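Local coordinates for oxidoreductase (Listeria innocua, PDB 3E18), which is of unknown function but binds NAD and probably acts as a dehydrogenase of the GFO/IDH/MocA family, its substrate not identified, at residues A107-A112 with Q324-Y329; M173-G178 with K333-I338; F202-E207 with V228-F233. All coordinates share one frame; numbering follows the deposited sequence.

Interaction 1: residues A107-A112 with Q324-Y329; sequences AIMDVA and QNEEVY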
loop_
_atom_site.group_PDB
_atom_site.type_symbol
_atom_site.label_atom_id
_atom_site.label_comp_id
_atom_site.label_asym_id
_atom_site.label_seq_id
_atom_site.Cartn_x
_atom_site.Cartn_y
_atom_site.Cartn_z
ATOM N N ALA A 107 -18.932 -29.079 2.541
ATOM C CA ALA A 107 -19.779 -30.153 2.012
ATOM C C ALA A 107 -18.984 -31.219 1.260
ATOM O O ALA A 107 -19.187 -32.411 1.491
ATOM C CB ALA A 107 -20.887 -29.596 1.145
ATOM N N ILE A 108 -18.099 -30.783 0.358
ATOM C CA ILE A 108 -17.223 -31.683 -0.379
ATOM C C ILE A 108 -16.304 -32.490 0.538
ATOM O O ILE A 108 -16.187 -33.706 0.376
ATOM C CB ILE A 108 -16.383 -30.924 -1.404
ATOM C CG1 ILE A 108 -17.295 -30.335 -2.479
ATOM C CG2 ILE A 108 -15.337 -31.848 -2.026
ATOM C CD1 ILE A 108 -16.547 -29.479 -3.498
ATOM N N MET A 109 -15.693 -31.807 1.507
ATOM C CA MET A 109 -14.856 -32.437 2.528
ATOM C C MET A 109 -15.597 -33.546 3.288
ATOM O O MET A 109 -15.046 -34.640 3.501
ATOM C CB MET A 109 -14.303 -31.381 3.509
ATOM C CG MET A 109 -13.138 -30.513 2.952
ATOM S SD MET A 109 -12.712 -29.043 3.951
ATOM C CE MET A 109 -12.234 -29.782 5.507
ATOM N N ASP A 110 -16.839 -33.253 3.674
ATOM C CA ASP A 110 -17.726 -34.224 4.319
ATOM C C ASP A 110 -17.973 -35.460 3.454
ATOM O O ASP A 110 -17.824 -36.576 3.922
ATOM C CB ASP A 110 -19.063 -33.571 4.674
ATOM C CG ASP A 110 -18.974 -32.660 5.891
ATOM O OD1 ASP A 110 -18.006 -32.765 6.676
ATOM O OD2 ASP A 110 -19.894 -31.834 6.051
ATOM N N VAL A 111 -18.336 -35.246 2.194
ATOM C CA VAL A 111 -18.550 -36.343 1.254
ATOM C C VAL A 111 -17.273 -37.181 1.079
ATOM O O VAL A 111 -17.334 -38.396 1.182
ATOM C CB VAL A 111 -19.107 -35.850 -0.115
ATOM C CG1 VAL A 111 -19.198 -36.999 -1.123
ATOM C CG2 VAL A 111 -20.485 -35.195 0.066
ATOM N N ALA A 112 -16.129 -36.531 0.853
ATOM C CA ALA A 112 -14.841 -37.234 0.659
ATOM C C ALA A 112 -14.517 -38.138 1.851
ATOM O O ALA A 112 -14.100 -39.288 1.683
ATOM C CB ALA A 112 -13.706 -36.230 0.418
ATOM N N GLN A 324 -3.459 -28.827 1.848
ATOM C CA GLN A 324 -4.416 -29.399 2.772
ATOM C C GLN A 324 -5.754 -28.698 2.626
ATOM O O GLN A 324 -5.797 -27.491 2.403
ATOM C CB GLN A 324 -3.887 -29.266 4.205
ATOM C CG GLN A 324 -2.572 -29.992 4.383
ATOM C CD GLN A 324 -2.320 -30.433 5.804
ATOM O OE1 GLN A 324 -2.973 -31.350 6.307
ATOM N NE2 GLN A 324 -1.350 -29.799 6.457
ATOM N N ASN A 325 -6.844 -29.457 2.743
ATOM C CA ASN A 325 -8.187 -28.924 2.499
ATOM C C ASN A 325 -8.597 -27.865 3.515
ATOM O O ASN A 325 -9.275 -26.904 3.167
ATOM C CB ASN A 325 -9.213 -30.058 2.445
ATOM C CG ASN A 325 -9.133 -30.846 1.157
ATOM O OD1 ASN A 325 -8.804 -30.303 0.108
ATOM N ND2 ASN A 325 -9.439 -32.133 1.228
ATOM N N GLU A 326 -8.161 -28.047 4.757
ATOM C CA GLU A 326 -8.411 -27.092 5.832
ATOM C C GLU A 326 -7.750 -25.735 5.557
ATOM O O GLU A 326 -8.287 -24.685 5.922
ATOM C CB GLU A 326 -7.971 -27.671 7.183
ATOM C CG GLU A 326 -6.913 -28.784 7.117
ATOM C CD GLU A 326 -7.490 -30.162 6.773
ATOM O OE1 GLU A 326 -6.999 -30.781 5.807
ATOM O OE2 GLU A 326 -8.438 -30.617 7.453
ATOM N N GLU A 327 -6.589 -25.765 4.899
ATOM C CA GLU A 327 -5.917 -24.544 4.461
ATOM C C GLU A 327 -6.734 -23.870 3.366
ATOM O O GLU A 327 -6.918 -22.658 3.374
ATOM C CB GLU A 327 -4.519 -24.843 3.903
ATOM C CG GLU A 327 -3.534 -25.418 4.888
ATOM C CD GLU A 327 -2.246 -25.917 4.229
ATOM O OE1 GLU A 327 -2.197 -26.116 2.997
ATOM O OE2 GLU A 327 -1.264 -26.109 4.954
ATOM N N VAL A 328 -7.215 -24.678 2.425
ATOM C CA VAL A 328 -8.012 -24.203 1.298
ATOM C C VAL A 328 -9.317 -23.545 1.789
ATOM O O VAL A 328 -9.730 -22.500 1.252
ATOM C CB VAL A 328 -8.234 -25.355 0.262
ATOM C CG1 VAL A 328 -9.113 -24.930 -0.892
ATOM C CG2 VAL A 328 -6.902 -25.820 -0.282
ATOM N N TYR A 329 -9.901 -24.141 2.836
ATOM C CA TYR A 329 -11.066 -23.620 3.564
ATOM C C TYR A 329 -10.819 -22.227 4.157
ATOM O O TYR A 329 -11.641 -21.321 3.976
ATOM C CB TYR A 329 -11.488 -24.602 4.675
ATOM C CG TYR A 329 -12.627 -24.109 5.550
ATOM C CD1 TYR A 329 -13.912 -23.959 5.029
ATOM C CD2 TYR A 329 -12.418 -23.790 6.899
ATOM C CE1 TYR A 329 -14.964 -23.494 5.816
ATOM C CE2 TYR A 329 -13.472 -23.333 7.707
ATOM C CZ TYR A 329 -14.737 -23.188 7.153
ATOM O OH TYR A 329 -15.786 -22.733 7.910
#

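Interaction 2: residues M173-G178 with K333-I338; sequences MVLDWG and KLIEAI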
loop_
_atom_site.group_PDB
_atom_site.type_symbol
_atom_site.label_atom_id
_atom_site.label_comp_id
_atom_site.label_asym_id
_atom_site.label_seq_id
_atom_site.Cartn_x
_atom_site.Cartn_y
_atom_site.Cartn_z
ATOM N N MET A 173 -11.110 -10.881 -10.420
ATOM C CA MET A 173 -9.713 -11.094 -10.040
ATOM C C MET A 173 -9.469 -11.631 -8.627
ATOM O O MET A 173 -8.453 -12.301 -8.397
ATOM C CB MET A 173 -8.863 -9.843 -10.311
ATOM C CG MET A 173 -8.523 -9.613 -11.791
ATOM S SD MET A 173 -7.668 -10.980 -12.668
ATOM C CE MET A 173 -8.975 -11.441 -13.766
ATOM N N VAL A 174 -10.362 -11.332 -7.683
ATOM C CA VAL A 174 -10.245 -11.927 -6.341
ATOM C C VAL A 174 -10.256 -13.464 -6.478
ATOM O O VAL A 174 -9.402 -14.168 -5.945
ATOM C CB VAL A 174 -11.371 -11.458 -5.399
ATOM C CG1 VAL A 174 -11.298 -12.182 -4.063
ATOM C CG2 VAL A 174 -11.299 -9.943 -5.159
ATOM N N LEU A 175 -11.211 -13.966 -7.250
ATOM C CA LEU A 175 -11.386 -15.400 -7.438
ATOM C C LEU A 175 -10.369 -16.024 -8.409
ATOM O O LEU A 175 -10.122 -17.221 -8.380
ATOM C CB LEU A 175 -12.839 -15.680 -7.859
ATOM C CG LEU A 175 -13.840 -15.484 -6.715
ATOM C CD1 LEU A 175 -15.284 -15.587 -7.209
ATOM C CD2 LEU A 175 -13.585 -16.497 -5.626
ATOM N N ASP A 176 -9.762 -15.199 -9.249
ATOM C CA ASP A 176 -8.817 -15.688 -10.242
ATOM C C ASP A 176 -7.388 -15.673 -9.688
ATOM O O ASP A 176 -6.813 -16.718 -9.421
ATOM C CB ASP A 176 -8.928 -14.836 -11.502
ATOM C CG ASP A 176 -8.170 -15.411 -12.679
ATOM O OD1 ASP A 176 -7.520 -16.470 -12.545
ATOM O OD2 ASP A 176 -8.221 -14.789 -13.758
ATOM N N TRP A 177 -6.822 -14.488 -9.507
ATOM C CA TRP A 177 -5.459 -14.372 -9.018
ATOM C C TRP A 177 -5.406 -14.287 -7.499
ATOM O O TRP A 177 -4.462 -14.763 -6.869
ATOM C CB TRP A 177 -4.796 -13.151 -9.632
ATOM C CG TRP A 177 -3.921 -13.467 -10.784
ATOM C CD1 TRP A 177 -4.180 -13.220 -12.105
ATOM C CD2 TRP A 177 -2.636 -14.098 -10.736
ATOM N NE1 TRP A 177 -3.133 -13.657 -12.883
ATOM C CE2 TRP A 177 -2.170 -14.197 -12.068
ATOM C CE3 TRP A 177 -1.825 -14.578 -9.697
ATOM C CZ2 TRP A 177 -0.934 -14.764 -12.387
ATOM C CZ3 TRP A 177 -0.588 -15.133 -10.019
ATOM C CH2 TRP A 177 -0.162 -15.224 -11.352
ATOM N N GLY A 178 -6.418 -13.671 -6.912
ATOM C CA GLY A 178 -6.450 -13.480 -5.462
ATOM C C GLY A 178 -6.289 -14.767 -4.699
ATOM O O GLY A 178 -5.527 -14.821 -3.738
ATOM N N LYS A 333 -12.665 -18.655 3.324
ATOM C CA LYS A 333 -13.183 -17.781 4.364
ATOM C C LYS A 333 -12.564 -16.380 4.275
ATOM O O LYS A 333 -13.239 -15.386 4.550
ATOM C CB LYS A 333 -12.889 -18.373 5.739
ATOM C CG LYS A 333 -13.894 -19.396 6.233
ATOM C CD LYS A 333 -13.574 -19.810 7.668
ATOM C CE LYS A 333 -14.160 -18.862 8.719
ATOM N NZ LYS A 333 -15.658 -18.906 8.784
ATOM N N LEU A 334 -11.291 -16.308 3.879
ATOM C CA LEU A 334 -10.608 -15.022 3.702
ATOM C C LEU A 334 -11.168 -14.264 2.500
ATOM O O LEU A 334 -11.380 -13.055 2.572
ATOM C CB LEU A 334 -9.079 -15.209 3.583
ATOM C CG LEU A 334 -8.159 -13.987 3.399
ATOM C CD1 LEU A 334 -8.453 -12.921 4.424
ATOM C CD2 LEU A 334 -6.696 -14.386 3.504
ATOM N N ILE A 335 -11.422 -14.977 1.411
ATOM C CA ILE A 335 -12.070 -14.389 0.247
ATOM C C ILE A 335 -13.472 -13.830 0.578
ATOM O O ILE A 335 -13.852 -12.741 0.115
ATOM C CB ILE A 335 -12.121 -15.405 -0.910
ATOM C CG1 ILE A 335 -10.719 -15.578 -1.504
ATOM C CG2 ILE A 335 -13.091 -14.956 -1.993
ATOM C CD1 ILE A 335 -10.574 -16.790 -2.450
ATOM N N GLU A 336 -14.215 -14.563 1.406
ATOM C CA GLU A 336 -15.520 -14.118 1.888
ATOM C C GLU A 336 -15.408 -12.848 2.742
ATOM O O GLU A 336 -16.206 -11.918 2.561
ATOM C CB GLU A 336 -16.216 -15.243 2.650
ATOM C CG GLU A 336 -16.678 -16.363 1.728
ATOM C CD GLU A 336 -17.183 -17.587 2.458
ATOM O OE1 GLU A 336 -16.804 -17.822 3.632
ATOM O OE2 GLU A 336 -17.976 -18.318 1.845
ATOM N N ALA A 337 -14.416 -12.807 3.642
ATOM C CA ALA A 337 -14.096 -11.590 4.415
ATOM C C ALA A 337 -13.734 -10.407 3.519
ATOM O O ALA A 337 -14.138 -9.280 3.786
ATOM C CB ALA A 337 -12.986 -11.850 5.409
ATOM N N ILE A 338 -12.993 -10.673 2.448
ATOM C CA ILE A 338 -12.565 -9.615 1.531
ATOM C C ILE A 338 -13.781 -9.011 0.847
ATOM O O ILE A 338 -13.918 -7.785 0.783
ATOM C CB ILE A 338 -11.537 -10.155 0.507
ATOM C CG1 ILE A 338 -10.159 -10.234 1.171
ATOM C CG2 ILE A 338 -11.476 -9.298 -0.760
ATOM C CD1 ILE A 338 -9.137 -11.046 0.391
#

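Interaction 3: residues F202-E207 with V228-F233; sequences FALGDE and VGTTNF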
loop_
_atom_site.group_PDB
_atom_site.type_symbol
_atom_site.label_atom_id
_atom_site.label_comp_id
_atom_site.label_asym_id
_atom_site.label_seq_id
_atom_site.Cartn_x
_atom_site.Cartn_y
_atom_site.Cartn_z
ATOM N N PHE A 202 -13.477 -1.590 -10.159
ATOM C CA PHE A 202 -14.437 -1.796 -11.234
ATOM C C PHE A 202 -14.205 -0.759 -12.312
ATOM O O PHE A 202 -15.153 -0.234 -12.904
ATOM C CB PHE A 202 -15.862 -1.688 -10.708
ATOM C CG PHE A 202 -16.247 -2.794 -9.782
ATOM C CD1 PHE A 202 -16.689 -4.012 -10.281
ATOM C CD2 PHE A 202 -16.198 -2.608 -8.402
ATOM C CE1 PHE A 202 -17.056 -5.036 -9.425
ATOM C CE2 PHE A 202 -16.562 -3.629 -7.542
ATOM C CZ PHE A 202 -16.992 -4.850 -8.057
ATOM N N ALA A 203 -12.930 -0.483 -12.572
ATOM C CA ALA A 203 -12.514 0.554 -13.503
ATOM C C ALA A 203 -12.787 0.164 -14.954
ATOM O O ALA A 203 -12.882 1.028 -15.832
ATOM C CB ALA A 203 -11.049 0.862 -13.309
ATOM N N LEU A 204 -12.910 -1.135 -15.207
ATOM C CA LEU A 204 -13.248 -1.606 -16.547
ATOM C C LEU A 204 -14.756 -1.608 -16.812
ATOM O O LEU A 204 -15.191 -1.691 -17.964
ATOM C CB LEU A 204 -12.632 -2.979 -16.815
ATOM C CG LEU A 204 -11.109 -2.977 -16.974
ATOM C CD1 LEU A 204 -10.608 -4.344 -17.357
ATOM C CD2 LEU A 204 -10.646 -1.941 -17.988
ATOM N N GLY A 205 -15.542 -1.510 -15.746
ATOM C CA GLY A 205 -16.995 -1.408 -15.867
ATOM C C GLY A 205 -17.739 -2.729 -15.940
ATOM O O GLY A 205 -18.921 -2.751 -16.283
ATOM N N ASP A 206 -17.057 -3.824 -15.603
ATOM C CA ASP A 206 -17.674 -5.151 -15.567
ATOM C C ASP A 206 -18.476 -5.356 -14.298
ATOM O O ASP A 206 -18.356 -4.577 -13.345
ATOM C CB ASP A 206 -16.613 -6.248 -15.688
ATOM C CG ASP A 206 -16.151 -6.452 -17.109
ATOM O OD1 ASP A 206 -17.007 -6.676 -17.992
ATOM O OD2 ASP A 206 -14.926 -6.393 -17.343
ATOM N N GLU A 207 -19.290 -6.411 -14.277
ATOM C CA GLU A 207 -20.080 -6.752 -13.082
ATOM C C GLU A 207 -19.221 -7.416 -12.002
ATOM O O GLU A 207 -19.616 -7.489 -10.826
ATOM C CB GLU A 207 -21.292 -7.627 -13.448
ATOM C CG GLU A 207 -20.939 -8.966 -14.100
ATOM C CD GLU A 207 -22.163 -9.796 -14.455
ATOM O OE1 GLU A 207 -22.853 -9.452 -15.446
ATOM O OE2 GLU A 207 -22.422 -10.799 -13.754
ATOM N N VAL A 228 -4.019 -7.224 -6.810
ATOM C CA VAL A 228 -4.018 -7.642 -8.209
ATOM C C VAL A 228 -4.547 -6.460 -8.960
ATOM O O VAL A 228 -5.488 -5.807 -8.511
ATOM C CB VAL A 228 -4.922 -8.880 -8.469
ATOM C CG1 VAL A 228 -5.025 -9.199 -9.986
ATOM C CG2 VAL A 228 -4.386 -10.107 -7.757
ATOM N N GLY A 229 -3.960 -6.171 -10.114
ATOM C CA GLY A 229 -4.499 -5.124 -10.943
ATOM C C GLY A 229 -4.350 -5.560 -12.387
ATOM O O GLY A 229 -3.365 -6.215 -12.735
ATOM N N THR A 230 -5.336 -5.208 -13.205
ATOM C CA THR A 230 -5.336 -5.544 -14.636
ATOM C C THR A 230 -5.424 -4.289 -15.490
ATOM O O THR A 230 -5.664 -4.358 -16.702
ATOM C CB THR A 230 -6.481 -6.540 -15.015
ATOM O OG1 THR A 230 -7.763 -6.031 -14.598
ATOM C CG2 THR A 230 -6.248 -7.899 -14.387
ATOM N N THR A 231 -5.191 -3.138 -14.857
ATOM C CA THR A 231 -5.294 -1.825 -15.519
ATOM C C THR A 231 -4.033 -0.993 -15.252
ATOM O O THR A 231 -4.071 0.242 -15.231
ATOM C CB THR A 231 -6.524 -1.045 -14.995
ATOM O OG1 THR A 231 -6.526 -1.064 -13.554
ATOM C CG2 THR A 231 -7.807 -1.690 -15.478
ATOM N N ASN A 232 -2.921 -1.686 -15.017
ATOM C CA ASN A 232 -1.683 -1.057 -14.593
ATOM C C ASN A 232 -0.667 -1.103 -15.715
ATOM O O ASN A 232 -0.025 -2.129 -15.936
ATOM C CB ASN A 232 -1.119 -1.790 -13.389
ATOM C CG ASN A 232 -2.105 -1.878 -12.259
ATOM O OD1 ASN A 232 -3.232 -2.345 -12.433
ATOM N ND2 ASN A 232 -1.687 -1.433 -11.085
ATOM N N PHE A 233 -0.510 0.023 -16.400
ATOM C CA PHE A 233 0.401 0.129 -17.542
ATOM C C PHE A 233 1.857 0.199 -17.089
ATOM O O PHE A 233 2.783 0.032 -17.882
ATOM C CB PHE A 233 0.010 1.320 -18.416
ATOM C CG PHE A 233 -1.332 1.166 -19.073
ATOM C CD1 PHE A 233 -1.450 0.485 -20.291
ATOM C CD2 PHE A 233 -2.475 1.711 -18.495
ATOM C CE1 PHE A 233 -2.683 0.331 -20.902
ATOM C CE2 PHE A 233 -3.715 1.568 -19.098
ATOM C CZ PHE A 233 -3.821 0.870 -20.311
#

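Interaction 1: residues A107-A112 with Q324-Y329
Met109 reaches from helix 102-115 to the first turn of helix 325-344 and packs along the side chain of Asn325. The tight part of this contact is small: Met109 SD lies 3.9 Å from Asn325 CB, and Met109 CG is 4.0 Å from the same CB. The two side chains run past one another in opposite directions, so the thioether lies against CB, with the backbone O of Asn325 a little farther off, and not against the side-chain amide. The methionine leaves its helix extended, then bends at the thioether (chi3 61°), turning the methyl group aside. The polar end of Asn325 is engaged away from the methionine, its ND2 donating to the carbonyl O of Phe119.

The other side is loose. Glu326, exposed to solvent, comes no closer than a marginal approach to the methionine methyl, and it was modelled in two conformers. The start of helix 325-344 is held by the Glu327 carboxylate, which takes the backbone N of the N-cap residue Gln324 and forms a salt bridge with Arg126. Among the neighbouring elements, Ile108 packs on helix 78-87, and both Ile108 and Val328 reach strand 119-122, the edge strand of the parallel Rossmann sheet.

Interaction 2: residues M173-G178 with K333-I338
Ile335 meets Val174 and Leu175 through one methyl group, CG2, and this apolar cluster carries the contact. Ile335 CG2 is 3.9 Å from Val174 CG1 and 4.0 Å from Leu175 CD2, touching the two residues with the same carbon. The valine methyl lies trans to its own backbone N (chi1 175°), which turns it to the facing helix, where Ile338 CG2 is a more distant neighbour at 4.4 Å. Val174 and Ile335 lie alongside, pointing opposite ways, whereas Leu175 crosses Ile335 at a slant. The segment axes approach to 11.0 Å, with 141° between their directions, so the helices run roughly antiparallel.

Backbone bonding shapes segment 173-178. Met173 O accepts from both Trp177 N and Gly178 N, each at 2.9 Å, and the second of these bonds makes the wider pi-type turn.

Polar groups lie off the apolar patch. Asp176 OD1 forms a salt bridge with the NAD-binding Lys96, while Glu336 OE1 is hydrogen-bonded to Ser102 OG. Val174 and Ile338 also pack on strands 211-218 and 193-201. Two helices lying over a sheet in this way are characteristic of the alpha/beta C-terminal domain of GFO/IDH/MocA proteins, here with segment 173-178 beside the cofactor site.

Interaction 3: residues F202-E207 with V228-F233
A type I beta turn, Phe202 to Gly205, follows strand 193-201 of the large mixed sheet and meets the chain leaving strand 223-229, at the interface with the second subunit. The turn is closed by the bond from Gly205 N to Phe202 O, 3.1 Å long, and Gly205 continues the chain with a positive phi of 87°. Leu204 projects from it and, with Thr231, makes up most of the contact. Its end meets Thr231 tip to tip: Thr231 CG2 is 3.8 Å from Leu204 CG and also 3.8 Å from Leu204 CD2, so the threonine methyl sits against the leucine branch point and one of its arms. The other arm, Leu204 CD1, comes within 4.3 Å of Thr230 OG1, a loose approach.

In Thr231, chi1 of 49° tucks OG1 in among the backbone atoms and turns CG2 to the leucine. The two branches thus do different work, the methyl packing within the subunit and the hydroxyl bonding Lys242 of the second subunit. The same lysine also bonds Asn232 OD1, which in addition receives Thr231 N at 3.2 Å, in the carbonyl plane and on a lone pair, though at a bent N-H...O angle of 140°. Gly229, lacking a side chain, leaves room for this amide oxygen. Asp210 bridges the two segments, its OD2 accepting from Leu204 N and its backbone O bonded to Thr230 OG1. Leu204 also packs on Pro287 and Thr231 on Met284, both of the second subunit. Loops at strand ends, packed on one another by apolar groups, with the polar groups of Thr231 and Asn232 bonded to the second subunit, form part of the dimer interface of this GFO/IDH/MocA C-terminal domain.

Interactions 1 and 2 both use helix 325-344: its first turn rests against the Rossmann domain, and a later turn packs in the C-terminal domain, so one helix spans both. Interaction 1 is a surface contact resting on a thioether against an aliphatic carbon; interaction 2 is buried and made of branched aliphatic side chains. Interaction 3 is buried too, but far from the chain's centre, and owes part of its burial to the second subunit, with polar groups close by. Interactions 2 and 3 touch directly, Trp177 CB lying 3.6 Å from Val228 CG2, which joins helix 173-188 to strand 223-229. Interaction 1 stands apart from interaction 3.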